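Local coordinates for protein SusD homolog (Bacteroides thetaiotaomicron VPI-5482, PDB 3FDH) that probably binds glycans at the outer membrane as a SusD-like lipoprotein, at residues Ser38-Glu52 with Tyr421-Tyr435. Residues are numbered along the deposited sequence; the frame is centred on the assembly and turned at random.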
loop_
_atom_site.group_PDB
_atom_site.type_symbol
_atom_site.label_atom_id
_atom_site.label_comp_id
_atom_site.label_asym_id
_atom_site.label_seq_id
_atom_site.Cartn_x
_atom_site.Cartn_y
_atom_site.Cartn_z
ATOM N N SER A 38 1.935 -3.888 -5.033
ATOM C CA SER A 38 0.793 -3.311 -5.729
ATOM C C SER A 38 0.086 -4.251 -6.687
ATOM O O SER A 38 -0.647 -3.805 -7.552
ATOM C CB SER A 38 1.228 -2.043 -6.427
ATOM O OG SER A 38 0.122 -1.380 -7.028
ATOM N N GLY A 39 0.341 -5.525 -6.483
ATOM C CA GLY A 39 -0.308 -6.644 -7.185
ATOM C C GLY A 39 -1.589 -7.073 -6.493
ATOM O O GLY A 39 -2.319 -6.256 -5.955
ATOM N N ASP A 40 -1.795 -8.378 -6.392
ATOM C CA ASP A 40 -3.029 -8.896 -5.787
ATOM C C ASP A 40 -3.230 -8.451 -4.354
ATOM O O ASP A 40 -4.328 -8.248 -3.951
ATOM C CB ASP A 40 -3.071 -10.426 -5.771
ATOM C CG ASP A 40 -3.098 -11.071 -7.161
ATOM O OD1 ASP A 40 -3.458 -10.401 -8.134
ATOM O OD2 ASP A 40 -2.744 -12.279 -7.248
ATOM N N ILE A 41 -2.161 -8.285 -3.589
ATOM C CA ILE A 41 -2.308 -7.858 -2.187
ATOM C C ILE A 41 -3.089 -6.546 -2.159
ATOM O O ILE A 41 -4.036 -6.375 -1.386
ATOM C CB ILE A 41 -0.951 -7.658 -1.484
ATOM C CG1 ILE A 41 -0.210 -8.992 -1.341
ATOM C CG2 ILE A 41 -1.141 -7.074 -0.079
ATOM C CD1 ILE A 41 -0.979 -10.029 -0.644
ATOM N N ASN A 42 -2.706 -5.657 -3.068
ATOM C CA ASN A 42 -3.271 -4.297 -3.184
ATOM C C ASN A 42 -4.674 -4.350 -3.772
ATOM O O ASN A 42 -5.578 -3.603 -3.378
ATOM C CB ASN A 42 -2.409 -3.387 -4.063
ATOM C CG ASN A 42 -2.945 -1.949 -4.171
ATOM O OD1 ASN A 42 -2.858 -1.176 -3.201
ATOM N ND2 ASN A 42 -3.383 -1.537 -5.390
ATOM N N THR A 43 -4.824 -5.259 -4.724
ATOM C CA THR A 43 -6.098 -5.430 -5.409
ATOM C C THR A 43 -7.215 -5.800 -4.432
ATOM O O THR A 43 -8.304 -5.182 -4.408
ATOM C CB THR A 43 -5.936 -6.417 -6.589
ATOM O OG1 THR A 43 -5.023 -5.789 -7.542
ATOM C CG2 THR A 43 -7.326 -6.715 -7.245
ATOM N N TYR A 44 -6.923 -6.797 -3.613
ATOM C CA TYR A 44 -7.891 -7.285 -2.624
ATOM C C TYR A 44 -8.068 -6.291 -1.494
ATOM O O TYR A 44 -9.183 -6.037 -1.030
ATOM C CB TYR A 44 -7.538 -8.692 -2.147
ATOM C CG TYR A 44 -7.838 -9.767 -3.153
ATOM C CD1 TYR A 44 -7.076 -9.905 -4.329
ATOM C CD2 TYR A 44 -8.855 -10.681 -2.937
ATOM C CE1 TYR A 44 -7.349 -10.932 -5.257
ATOM C CE2 TYR A 44 -9.154 -11.702 -3.865
ATOM C CZ TYR A 44 -8.390 -11.833 -5.012
ATOM O OH TYR A 44 -8.702 -12.858 -5.889
ATOM N N ALA A 45 -6.972 -5.712 -1.029
ATOM C CA ALA A 45 -7.063 -4.663 -0.012
ATOM C C ALA A 45 -8.033 -3.568 -0.420
ATOM O O ALA A 45 -8.814 -3.036 0.383
ATOM C CB ALA A 45 -5.660 -4.077 0.272
ATOM N N SER A 46 -7.986 -3.221 -1.693
ATOM C CA SER A 46 -8.855 -2.174 -2.237
ATOM C C SER A 46 -10.310 -2.453 -1.944
ATOM O O SER A 46 -11.083 -1.565 -1.584
ATOM C CB SER A 46 -8.678 -2.019 -3.751
ATOM O OG SER A 46 -7.382 -1.630 -4.114
ATOM N N SER A 47 -10.660 -3.728 -2.062
ATOM C CA SER A 47 -12.010 -4.173 -1.773
ATOM C C SER A 47 -12.236 -4.209 -0.250
ATOM O O SER A 47 -13.199 -3.698 0.273
ATOM C CB SER A 47 -12.260 -5.591 -2.316
ATOM O OG SER A 47 -13.445 -6.132 -1.789
ATOM N N TYR A 48 -11.303 -4.793 0.479
ATOM C CA TYR A 48 -11.531 -4.965 1.911
ATOM C C TYR A 48 -11.787 -3.648 2.656
ATOM O O TYR A 48 -12.658 -3.599 3.534
ATOM C CB TYR A 48 -10.437 -5.784 2.572
ATOM C CG TYR A 48 -10.210 -7.155 2.015
ATOM C CD1 TYR A 48 -11.230 -7.864 1.404
ATOM C CD2 TYR A 48 -9.004 -7.809 2.232
ATOM C CE1 TYR A 48 -11.025 -9.150 0.974
ATOM C CE2 TYR A 48 -8.794 -9.086 1.790
ATOM C CZ TYR A 48 -9.823 -9.771 1.181
ATOM O OH TYR A 48 -9.651 -11.091 0.758
ATOM N N ILE A 49 -11.053 -2.591 2.315
ATOM C CA ILE A 49 -11.199 -1.270 2.970
ATOM C C ILE A 49 -11.939 -0.251 2.121
ATOM O O ILE A 49 -11.900 0.958 2.325
ATOM C CB ILE A 49 -9.904 -0.734 3.632
ATOM C CG1 ILE A 49 -8.693 -0.818 2.722
ATOM C CG2 ILE A 49 -9.648 -1.601 4.885
ATOM C CD1 ILE A 49 -8.757 0.016 1.518
ATOM N N GLU A 50 -12.600 -0.816 1.121
ATOM C CA GLU A 50 -13.619 -0.110 0.351
ATOM C C GLU A 50 -13.220 1.097 -0.458
ATOM O O GLU A 50 -13.999 2.042 -0.642
ATOM C CB GLU A 50 -14.837 0.168 1.244
ATOM C CG GLU A 50 -15.473 -1.120 1.820
ATOM C CD GLU A 50 -16.730 -0.901 2.625
ATOM O OE1 GLU A 50 -17.255 0.222 2.689
ATOM O OE2 GLU A 50 -17.187 -1.884 3.240
ATOM N N TYR A 51 -12.013 1.022 -0.995
ATOM C CA TYR A 51 -11.545 2.023 -1.996
ATOM C C TYR A 51 -12.206 1.746 -3.360
ATOM O O TYR A 51 -12.401 2.636 -4.230
ATOM C CB TYR A 51 -10.059 1.879 -2.192
ATOM C CG TYR A 51 -9.188 2.602 -1.200
ATOM C CD1 TYR A 51 -9.673 3.710 -0.472
ATOM C CD2 TYR A 51 -7.841 2.243 -1.044
ATOM C CE1 TYR A 51 -8.838 4.417 0.400
ATOM C CE2 TYR A 51 -7.012 2.931 -0.186
ATOM C CZ TYR A 51 -7.481 4.032 0.508
ATOM O OH TYR A 51 -6.618 4.691 1.366
ATOM N N GLU A 52 -12.507 0.466 -3.521
ATOM C CA GLU A 52 -13.140 -0.114 -4.705
ATOM C C GLU A 52 -14.035 -1.230 -4.327
ATOM O O GLU A 52 -13.915 -1.794 -3.229
ATOM C CB GLU A 52 -12.098 -0.624 -5.735
ATOM C CG GLU A 52 -11.024 0.390 -6.172
ATOM C CD GLU A 52 -11.485 1.581 -6.976
ATOM O OE1 GLU A 52 -12.610 1.565 -7.525
ATOM O OE2 GLU A 52 -10.665 2.533 -7.114
ATOM N N TYR A 421 -6.548 7.939 4.954
ATOM C CA TYR A 421 -7.427 7.016 4.204
ATOM C C TYR A 421 -7.836 7.563 2.836
ATOM O O TYR A 421 -7.599 6.901 1.820
ATOM C CB TYR A 421 -8.638 6.566 5.045
ATOM C CG TYR A 421 -9.626 5.735 4.259
ATOM C CD1 TYR A 421 -10.677 6.350 3.582
ATOM C CD2 TYR A 421 -9.553 4.349 4.229
ATOM C CE1 TYR A 421 -11.568 5.632 2.817
ATOM C CE2 TYR A 421 -10.453 3.611 3.474
ATOM C CZ TYR A 421 -11.468 4.234 2.782
ATOM O OH TYR A 421 -12.394 3.491 2.026
ATOM N N LEU A 422 -8.286 8.826 2.767
ATOM C CA LEU A 422 -8.715 9.420 1.502
ATOM C C LEU A 422 -7.559 9.692 0.535
ATOM O O LEU A 422 -7.711 9.553 -0.687
ATOM C CB LEU A 422 -9.503 10.731 1.748
ATOM C CG LEU A 422 -10.831 10.466 2.481
ATOM C CD1 LEU A 422 -11.485 11.834 2.764
ATOM C CD2 LEU A 422 -11.781 9.594 1.645
ATOM N N ALA A 423 -6.403 10.056 1.089
ATOM C CA ALA A 423 -5.189 10.304 0.273
ATOM C C ALA A 423 -4.603 9.081 -0.407
ATOM O O ALA A 423 -4.004 9.144 -1.461
ATOM C CB ALA A 423 -4.096 10.936 1.117
HETATM N N MSE A 424 -4.798 7.960 0.248
HETATM C CA MSE A 424 -4.164 6.674 -0.115
HETATM C C MSE A 424 -5.007 5.782 -1.051
HETATM O O MSE A 424 -4.635 4.699 -1.474
HETATM C CB MSE A 424 -3.596 6.031 1.146
HETATM C CG MSE A 424 -2.474 6.811 1.687
HETATM SE SE MSE A 424 -1.562 6.150 3.239
HETATM C CE MSE A 424 -0.589 4.623 2.509
ATOM N N TRP A 425 -6.092 6.398 -1.480
ATOM C CA TRP A 425 -6.956 5.883 -2.567
ATOM C C TRP A 425 -6.331 6.355 -3.878
ATOM O O TRP A 425 -6.051 7.523 -4.071
ATOM C CB TRP A 425 -8.335 6.516 -2.462
ATOM C CG TRP A 425 -9.257 6.223 -3.572
ATOM C CD1 TRP A 425 -9.519 4.992 -4.109
ATOM C CD2 TRP A 425 -10.126 7.140 -4.236
ATOM N NE1 TRP A 425 -10.471 5.074 -5.094
ATOM C CE2 TRP A 425 -10.842 6.396 -5.216
ATOM C CE3 TRP A 425 -10.373 8.531 -4.116
ATOM C CZ2 TRP A 425 -11.789 6.975 -6.029
ATOM C CZ3 TRP A 425 -11.270 9.103 -4.966
ATOM C CH2 TRP A 425 -12.000 8.325 -5.895
ATOM N N GLY A 426 -6.151 5.432 -4.785
ATOM C CA GLY A 426 -5.582 5.689 -6.087
ATOM C C GLY A 426 -5.099 4.490 -6.877
ATOM O O GLY A 426 -5.539 3.342 -6.638
ATOM N N ALA A 427 -4.180 4.773 -7.784
ATOM C CA ALA A 427 -3.525 3.778 -8.665
ATOM C C ALA A 427 -2.093 3.559 -8.213
ATOM O O ALA A 427 -1.265 2.932 -8.910
ATOM C CB ALA A 427 -3.541 4.307 -10.156
ATOM N N SER A 428 -1.785 4.093 -7.037
ATOM C CA SER A 428 -0.408 4.109 -6.494
ATOM C C SER A 428 0.069 2.872 -5.735
ATOM O O SER A 428 1.248 2.789 -5.357
ATOM C CB SER A 428 -0.175 5.358 -5.620
ATOM O OG SER A 428 -0.473 6.551 -6.331
ATOM N N GLY A 429 -0.849 1.943 -5.496
ATOM C CA GLY A 429 -0.563 0.726 -4.732
ATOM C C GLY A 429 -0.640 0.928 -3.229
ATOM O O GLY A 429 -0.046 0.172 -2.478
ATOM N N GLU A 430 -1.391 1.931 -2.781
ATOM C CA GLU A 430 -1.453 2.280 -1.324
ATOM C C GLU A 430 -2.542 1.620 -0.480
ATOM O O GLU A 430 -2.594 1.803 0.753
ATOM C CB GLU A 430 -1.473 3.806 -1.151
ATOM C CG GLU A 430 -0.190 4.458 -1.625
ATOM C CD GLU A 430 -0.108 5.939 -1.286
ATOM O OE1 GLU A 430 -0.946 6.722 -1.795
ATOM O OE2 GLU A 430 0.810 6.316 -0.514
ATOM N N ALA A 431 -3.381 0.806 -1.125
ATOM C CA ALA A 431 -4.483 0.142 -0.415
ATOM C C ALA A 431 -3.868 -0.841 0.526
ATOM O O ALA A 431 -4.359 -1.119 1.628
ATOM C CB ALA A 431 -5.453 -0.548 -1.372
ATOM N N THR A 432 -2.755 -1.371 0.069
ATOM C CA THR A 432 -2.034 -2.376 0.859
ATOM C C THR A 432 -1.762 -1.786 2.251
ATOM O O THR A 432 -2.105 -2.332 3.305
ATOM C CB THR A 432 -0.698 -2.719 0.144
ATOM O OG1 THR A 432 -0.978 -3.470 -1.051
ATOM C CG2 THR A 432 0.225 -3.526 1.017
ATOM N N GLU A 433 -1.151 -0.625 2.246
ATOM C CA GLU A 433 -0.800 0.052 3.504
ATOM C C GLU A 433 -2.054 0.569 4.245
ATOM O O GLU A 433 -2.110 0.556 5.457
ATOM C CB GLU A 433 0.243 1.141 3.236
ATOM C CG GLU A 433 0.739 1.899 4.443
ATOM C CD GLU A 433 1.484 1.034 5.450
ATOM O OE1 GLU A 433 1.830 -0.107 5.148
ATOM O OE2 GLU A 433 1.761 1.547 6.551
ATOM N N THR A 434 -3.067 1.007 3.519
ATOM C CA THR A 434 -4.297 1.502 4.183
ATOM C C THR A 434 -4.983 0.429 4.975
ATOM O O THR A 434 -5.530 0.664 6.053
ATOM C CB THR A 434 -5.246 2.069 3.232
ATOM O OG1 THR A 434 -4.650 3.266 2.721
ATOM C CG2 THR A 434 -6.576 2.406 3.939
ATOM N N TYR A 435 -4.834 -0.769 4.446
ATOM C CA TYR A 435 -5.390 -1.974 5.082
ATOM C C TYR A 435 -4.637 -2.344 6.386
ATOM O O TYR A 435 -5.243 -2.771 7.368
ATOM C CB TYR A 435 -5.375 -3.099 4.080
ATOM C CG TYR A 435 -5.785 -4.424 4.627
ATOM C CD1 TYR A 435 -7.128 -4.690 4.948
ATOM C CD2 TYR A 435 -4.867 -5.438 4.747
ATOM C CE1 TYR A 435 -7.501 -5.915 5.440
ATOM C CE2 TYR A 435 -5.230 -6.658 5.212
ATOM C CZ TYR A 435 -6.547 -6.907 5.547
ATOM O OH TYR A 435 -6.834 -8.159 5.987
HETATM O O HOH W 1 0.805 0.827 -8.401
HETATM O O HOH W 2 -3.825 1.417 -5.703
HETATM O O HOH W 3 -8.268 2.647 -5.857
#
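N42 OD1 is gripped by two backbone amides at the start of helix 431-443: A431 N at 2.9 Å, almost in line with the side-chain C=O, and T432 N at 3.3 Å, 18° out of the amide plane. This buried contact near the centre of the largely helical SusD-family fold packs helix 40-48 and the residues after it against the loop 424-430 and the first turn of helix 431-443. With CG anti to the backbone N (chi1 -178°), the N42 amide reaches across, and its ND2 donates to a water shared with G426 O and G429 N. A Schellman motif with E50 as its C-prime residue closes helix 40-48, beyond which Y51 enters an aromatic cluster with Y421 and W425. W425 CB sits over one face of the Y51 ring, I49 CD1 over the other, while Y51 CE1 lies above the Y421 ring. Y51 OH donates to Y421 O over a very short 2.5 Å, and T434 OG1 is 2.8 Å from the same hydroxyl. A phenylalanine in place of Y51 would probably leave Y421 O without this donor. The Y421 hydroxyl in turn donates to I49 O at 2.6 Å, in that carbonyl's plane.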